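Local coordinates for arginine 3rd transport system periplasmic binding protein (Legionella pneumophila subsp. pneumophila str. Philadelphia 1, PDB 3KZG) that probably captures arginine in the periplasm of Legionella and hands it to a membrane transport system of the ABC type, at residues P14-W19 with I68-I73; C38-A43 with D218-R223. All coordinates share one frame; numbering follows the deposited sequence.

Contact 1. Residues P14-W19 with I68-I73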
loop_
_atom_site.group_PDB
_atom_site.type_symbol
_atom_site.label_atom_id
_atom_site.label_comp_id
_atom_site.label_asym_id
_atom_site.label_seq_id
_atom_site.Cartn_x
_atom_site.Cartn_y
_atom_site.Cartn_z
ATOM N N PRO A 14 23.215 14.997 15.055
ATOM C CA PRO A 14 22.672 13.730 14.561
ATOM C C PRO A 14 21.239 13.607 15.073
ATOM O O PRO A 14 20.911 14.135 16.137
ATOM C CB PRO A 14 23.617 12.693 15.172
ATOM C CG PRO A 14 24.096 13.369 16.439
ATOM C CD PRO A 14 24.352 14.772 15.962
ATOM N N PRO A 15 20.371 12.895 14.337
ATOM C CA PRO A 15 20.643 12.204 13.076
ATOM C C PRO A 15 20.459 13.049 11.815
ATOM O O PRO A 15 20.419 12.498 10.718
ATOM C CB PRO A 15 19.651 11.053 13.114
ATOM C CG PRO A 15 18.449 11.726 13.687
ATOM C CD PRO A 15 19.024 12.549 14.833
ATOM N N PHE A 16 20.338 14.367 11.967
ATOM C CA PHE A 16 20.142 15.257 10.813
ATOM C C PHE A 16 21.424 15.452 9.996
ATOM O O PHE A 16 21.421 15.320 8.774
ATOM C CB PHE A 16 19.578 16.597 11.292
ATOM C CG PHE A 16 18.221 16.476 11.919
ATOM C CD1 PHE A 16 17.084 16.363 11.126
ATOM C CD2 PHE A 16 18.083 16.408 13.305
ATOM C CE1 PHE A 16 15.822 16.182 11.702
ATOM C CE2 PHE A 16 16.827 16.227 13.892
ATOM C CZ PHE A 16 15.694 16.114 13.084
ATOM N N GLU A 17 22.516 15.780 10.674
ATOM C CA GLU A 17 23.804 15.920 10.005
ATOM C C GLU A 17 24.940 15.942 11.011
ATOM O O GLU A 17 24.778 16.364 12.152
ATOM C CB GLU A 17 23.882 17.182 9.133
ATOM C CG GLU A 17 23.797 18.494 9.878
ATOM C CD GLU A 17 22.394 19.042 9.899
ATOM O OE1 GLU A 17 21.559 18.514 9.137
ATOM O OE2 GLU A 17 22.128 19.997 10.659
ATOM N N VAL A 18 26.092 15.471 10.560
ATOM C CA VAL A 18 27.295 15.432 11.368
ATOM C C VAL A 18 28.474 15.671 10.431
ATOM O O VAL A 18 28.621 15.001 9.405
ATOM C CB VAL A 18 27.471 14.067 12.027
ATOM C CG1 VAL A 18 26.432 13.846 13.112
ATOM C CG2 VAL A 18 27.331 13.028 10.979
ATOM N N TRP A 19 29.303 16.637 10.792
ATOM C CA TRP A 19 30.482 16.992 10.014
ATOM C C TRP A 19 31.706 16.327 10.658
ATOM O O TRP A 19 31.933 16.478 11.859
ATOM C CB TRP A 19 30.632 18.508 10.022
ATOM C CG TRP A 19 31.879 19.019 9.398
ATOM C CD1 TRP A 19 32.196 19.014 8.071
ATOM C CD2 TRP A 19 32.969 19.655 10.074
ATOM N NE1 TRP A 19 33.419 19.616 7.878
ATOM C CE2 TRP A 19 33.915 20.015 9.089
ATOM C CE3 TRP A 19 33.236 19.955 11.417
ATOM C CZ2 TRP A 19 35.114 20.667 9.407
ATOM C CZ3 TRP A 19 34.431 20.605 11.731
ATOM C CH2 TRP A 19 35.354 20.952 10.726
ATOM N N ILE A 68 19.904 23.787 5.145
ATOM C CA ILE A 68 19.102 22.678 5.638
ATOM C C ILE A 68 19.820 22.144 6.873
ATOM O O ILE A 68 20.907 21.579 6.786
ATOM C CB ILE A 68 18.938 21.556 4.582
ATOM C CG1 ILE A 68 18.036 20.451 5.142
ATOM C CG2 ILE A 68 20.300 21.006 4.155
ATOM C CD1 ILE A 68 17.652 19.390 4.132
ATOM N N ALA A 69 19.209 22.369 8.027
ATOM C CA ALA A 69 19.765 21.934 9.295
ATOM C C ALA A 69 18.628 21.957 10.295
ATOM O O ALA A 69 18.549 22.856 11.135
ATOM C CB ALA A 69 20.866 22.886 9.727
ATOM N N SER A 70 17.744 20.967 10.190
ATOM C CA SER A 70 16.577 20.872 11.060
ATOM C C SER A 70 16.085 22.281 11.381
ATOM O O SER A 70 15.859 22.626 12.534
ATOM C CB SER A 70 16.920 20.100 12.350
ATOM O OG SER A 70 17.898 20.757 13.136
HETATM N N MSE A 71 15.918 23.094 10.341
HETATM C CA MSE A 71 15.466 24.469 10.510
HETATM C C MSE A 71 13.959 24.593 10.648
HETATM O O MSE A 71 13.219 24.367 9.692
HETATM C CB MSE A 71 15.916 25.319 9.329
HETATM C CG MSE A 71 15.781 26.806 9.605
HETATM SE SE MSE A 71 16.908 27.292 11.111
HETATM C CE MSE A 71 18.611 26.996 10.235
ATOM N N ILE A 72 13.506 24.984 11.831
ATOM C CA ILE A 72 12.081 25.121 12.088
ATOM C C ILE A 72 11.469 26.408 11.552
ATOM O O ILE A 72 11.932 27.511 11.856
ATOM C CB ILE A 72 11.779 25.040 13.595
ATOM C CG1 ILE A 72 12.337 23.734 14.167
ATOM C CG2 ILE A 72 10.264 25.121 13.823
ATOM C CD1 ILE A 72 12.219 23.623 15.664
ATOM N N ILE A 73 10.412 26.254 10.761
ATOM C CA ILE A 73 9.705 27.399 10.207
ATOM C C ILE A 73 9.012 28.134 11.343
ATOM O O ILE A 73 8.149 27.569 12.021
ATOM C CB ILE A 73 8.605 26.972 9.209
ATOM C CG1 ILE A 73 9.210 26.201 8.044
ATOM C CG2 ILE A 73 7.862 28.207 8.694
ATOM C CD1 ILE A 73 8.178 25.777 7.030
HETATM O O HOH W 1 20.813 20.785 12.792
#
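Ser-70 and Ala-69 approach Phe-16 and Glu-17 in the interior of a type II periplasmic binding protein fold, where the loop following strand 66-67 passes close to the turn leading into strand 17-18. Their place on the face of this lobe turned toward Asp-158 and helix 159-166 is consistent with the wall of the ligand cleft in this family. The side chain of Ser-70 spans both halves of the contact. Its CB sits almost centrally over one face of the Phe-16 ring, 3.8 Å from the ring centroid and 8° off the normal, which makes a CH-pi contact; CG and CD1 of the ring both lie 3.9 Å from Ser-70 CB. Tyr-193 meets the same ring edge-to-face. From this CB the chain turns to OG, placed between the backbone N and the carbonyl carbon (chi1 63°), with Asp-158 as a weak partner nearby. A water bridges the two segments, 2.9 Å from Ser-70 OG and donating to Glu-17 OE2 at 2.6 Å. In Glu-17 a bend at chi2 (-96°) sets the carboxylate against Ala-69 CA and CB. OE2 also bonds to the hydroxyl of Ser-10, while OE1 lies close to the carboxylate of Asp-30, a proximity that may raise the proton affinity of one of the two acids. Asp-30 in turn accepts from the backbone N of Ser-70, anchoring the backbone there. At the same carboxylate tip, Glu-17 OE2 rests 3.3 Å from the methyl CB of Ala-69.

Contact 2. Residues C38-A43 with D218-R223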
loop_
_atom_site.group_PDB
_atom_site.type_symbol
_atom_site.label_atom_id
_atom_site.label_comp_id
_atom_site.label_asym_id
_atom_site.label_seq_id
_atom_site.Cartn_x
_atom_site.Cartn_y
_atom_site.Cartn_z
ATOM N N CYS A 38 18.774 17.719 -5.047
ATOM C CA CYS A 38 19.683 18.298 -6.030
ATOM C C CYS A 38 19.773 17.482 -7.316
ATOM O O CYS A 38 19.836 18.055 -8.400
ATOM C CB CYS A 38 21.082 18.475 -5.432
ATOM S SG CYS A 38 21.202 19.825 -4.249
ATOM N N ARG A 39 19.770 16.154 -7.221
ATOM C CA ARG A 39 19.851 15.352 -8.439
ATOM C C ARG A 39 18.588 15.528 -9.271
ATOM O O ARG A 39 18.631 15.486 -10.503
ATOM C CB ARG A 39 20.072 13.866 -8.125
ATOM C CG ARG A 39 18.945 13.172 -7.389
ATOM C CD ARG A 39 19.266 11.688 -7.199
ATOM N NE ARG A 39 19.120 10.923 -8.435
ATOM C CZ ARG A 39 17.950 10.578 -8.967
ATOM N NH1 ARG A 39 16.818 10.923 -8.369
ATOM N NH2 ARG A 39 17.910 9.892 -10.101
ATOM N N ARG A 40 17.464 15.730 -8.589
ATOM C CA ARG A 40 16.189 15.935 -9.264
ATOM C C ARG A 40 16.190 17.324 -9.889
ATOM O O ARG A 40 15.491 17.576 -10.864
ATOM C CB ARG A 40 15.033 15.774 -8.270
ATOM C CG ARG A 40 14.811 14.321 -7.881
ATOM C CD ARG A 40 13.792 14.153 -6.766
ATOM N NE ARG A 40 13.680 12.750 -6.387
ATOM C CZ ARG A 40 12.706 11.935 -6.777
ATOM N NH1 ARG A 40 11.730 12.378 -7.564
ATOM N NH2 ARG A 40 12.718 10.667 -6.393
ATOM N N LEU A 41 16.990 18.217 -9.315
ATOM C CA LEU A 41 17.130 19.574 -9.821
ATOM C C LEU A 41 18.182 19.556 -10.928
ATOM O O LEU A 41 18.419 20.567 -11.588
ATOM C CB LEU A 41 17.579 20.523 -8.705
ATOM C CG LEU A 41 16.543 20.915 -7.648
ATOM C CD1 LEU A 41 17.197 21.738 -6.543
ATOM C CD2 LEU A 41 15.427 21.707 -8.313
ATOM N N HIS A 42 18.804 18.395 -11.124
ATOM C CA HIS A 42 19.845 18.224 -12.138
ATOM C C HIS A 42 21.055 19.090 -11.800
ATOM O O HIS A 42 21.770 19.555 -12.688
ATOM C CB HIS A 42 19.310 18.606 -13.524
ATOM C CG HIS A 42 18.140 17.785 -13.969
ATOM N ND1 HIS A 42 17.333 18.151 -15.027
ATOM C CD2 HIS A 42 17.638 16.616 -13.506
ATOM C CE1 HIS A 42 16.386 17.247 -15.192
ATOM N NE2 HIS A 42 16.549 16.303 -14.281
ATOM N N ALA A 43 21.278 19.303 -10.508
ATOM C CA ALA A 43 22.398 20.108 -10.047
ATOM C C ALA A 43 23.269 19.341 -9.058
ATOM O O ALA A 43 22.763 18.609 -8.205
ATOM C CB ALA A 43 21.884 21.386 -9.398
ATOM N N ASP A 218 6.183 9.400 -5.213
ATOM C CA ASP A 218 6.770 8.176 -5.758
ATOM C C ASP A 218 7.405 7.243 -4.729
ATOM O O ASP A 218 8.067 6.273 -5.099
ATOM C CB ASP A 218 7.793 8.492 -6.864
ATOM C CG ASP A 218 9.002 9.264 -6.359
ATOM O OD1 ASP A 218 9.370 9.119 -5.175
ATOM O OD2 ASP A 218 9.598 10.008 -7.163
ATOM N N GLY A 219 7.209 7.531 -3.444
ATOM C CA GLY A 219 7.757 6.677 -2.403
ATOM C C GLY A 219 9.196 6.921 -1.986
ATOM O O GLY A 219 9.667 6.339 -1.010
ATOM N N THR A 220 9.906 7.770 -2.715
ATOM C CA THR A 220 11.294 8.059 -2.376
ATOM C C THR A 220 11.392 8.690 -0.986
ATOM O O THR A 220 12.231 8.300 -0.173
ATOM C CB THR A 220 11.929 9.009 -3.401
ATOM O OG1 THR A 220 11.773 8.466 -4.718
ATOM C CG2 THR A 220 13.416 9.175 -3.112
ATOM N N TYR A 221 10.524 9.657 -0.710
ATOM C CA TYR A 221 10.532 10.326 0.584
ATOM C C TYR A 221 10.241 9.371 1.730
ATOM O O TYR A 221 10.927 9.395 2.748
ATOM C CB TYR A 221 9.519 11.474 0.608
ATOM C CG TYR A 221 9.282 12.034 1.994
ATOM C CD1 TYR A 221 8.262 11.535 2.800
ATOM C CD2 TYR A 221 10.112 13.026 2.518
ATOM C CE1 TYR A 221 8.073 12.004 4.098
ATOM C CE2 TYR A 221 9.933 13.505 3.817
ATOM C CZ TYR A 221 8.913 12.986 4.599
ATOM O OH TYR A 221 8.741 13.427 5.890
ATOM N N LEU A 222 9.220 8.534 1.564
ATOM C CA LEU A 222 8.844 7.582 2.603
ATOM C C LEU A 222 9.983 6.624 2.916
ATOM O O LEU A 222 10.289 6.377 4.085
ATOM C CB LEU A 222 7.608 6.786 2.180
ATOM C CG LEU A 222 7.071 5.791 3.217
ATOM C CD1 LEU A 222 6.789 6.513 4.531
ATOM C CD2 LEU A 222 5.803 5.139 2.698
ATOM N N ARG A 223 10.613 6.094 1.870
ATOM C CA ARG A 223 11.717 5.162 2.046
ATOM C C ARG A 223 12.843 5.787 2.864
ATOM O O ARG A 223 13.322 5.194 3.830
ATOM C CB ARG A 223 12.250 4.698 0.687
ATOM C CG ARG A 223 13.359 3.656 0.799
ATOM C CD ARG A 223 13.733 3.039 -0.548
ATOM N NE ARG A 223 14.255 4.023 -1.494
ATOM C CZ ARG A 223 13.515 4.680 -2.382
ATOM N NH1 ARG A 223 12.207 4.459 -2.458
ATOM N NH2 ARG A 223 14.082 5.564 -3.192
#
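Arg-40 reaches out from helix 29-40 and lays the edge of its guanidinium against Asp-218 and Thr-220, which approach from the opposite direction. Its chain is extended from CG to NE, carrying both terminal nitrogens to one carboxylate oxygen. NH1 and NH2 donate to Asp-218 OD2 at 3.2 and 3.3 Å, an end-on salt bridge with bent N-H...O angles near 143°. NH1 uses the syn lone pair of OD2, and the guanidinium and carboxylate planes are turned 44° apart. NH2 also comes within 2.9 Å of Thr-220 OG1, but the angle is too poor for a hydrogen bond. Glu-36, one turn back in the same helix, forms a salt bridge with NE, so the cation is shared between two acids. The second oxygen of Asp-218 is occupied locally: OD1 accepts from Thr-220 N at 2.9 Å, forming an Asx turn, and from the Thr-220 hydroxyl OG1, which approaches well out of the plane of the carboxylate. These bonds fix the carboxylate that receives the arginine. The whole contact lies at the surface, where Arg-40 also packs on Ile-211 and Met-215 of helix 202-217. It thus ties helix 29-40 to the junction between helices 202-217 and 220-228, next to Leu-41 and Cys-38, which rest on Leu-5 of strand 4-13.

Overall arrangement
Along the chain the segments come in the order 14-19, 38-43, 68-73 and 218-223, so the two contacts alternate along the chain. Contact 1 is buried, about 4 Å from the centre of the chain; contact 2 lies at the surface, about 21 Å from it. Their centres are about 18 Å apart, with nearest atoms about 9 Å apart and no touch. Helix 29-40 connects them: its first turn supplies Asp-30 beside contact 1, and its last carries Arg-40 into contact 2. Strand 4-13 also borders both. With Asp-158 and helix 159-166 beside it, contact 1 probably belongs to the binding cleft, whereas contact 2 fastens the C-terminal helices to the outside of the lobe built on strand 4-13.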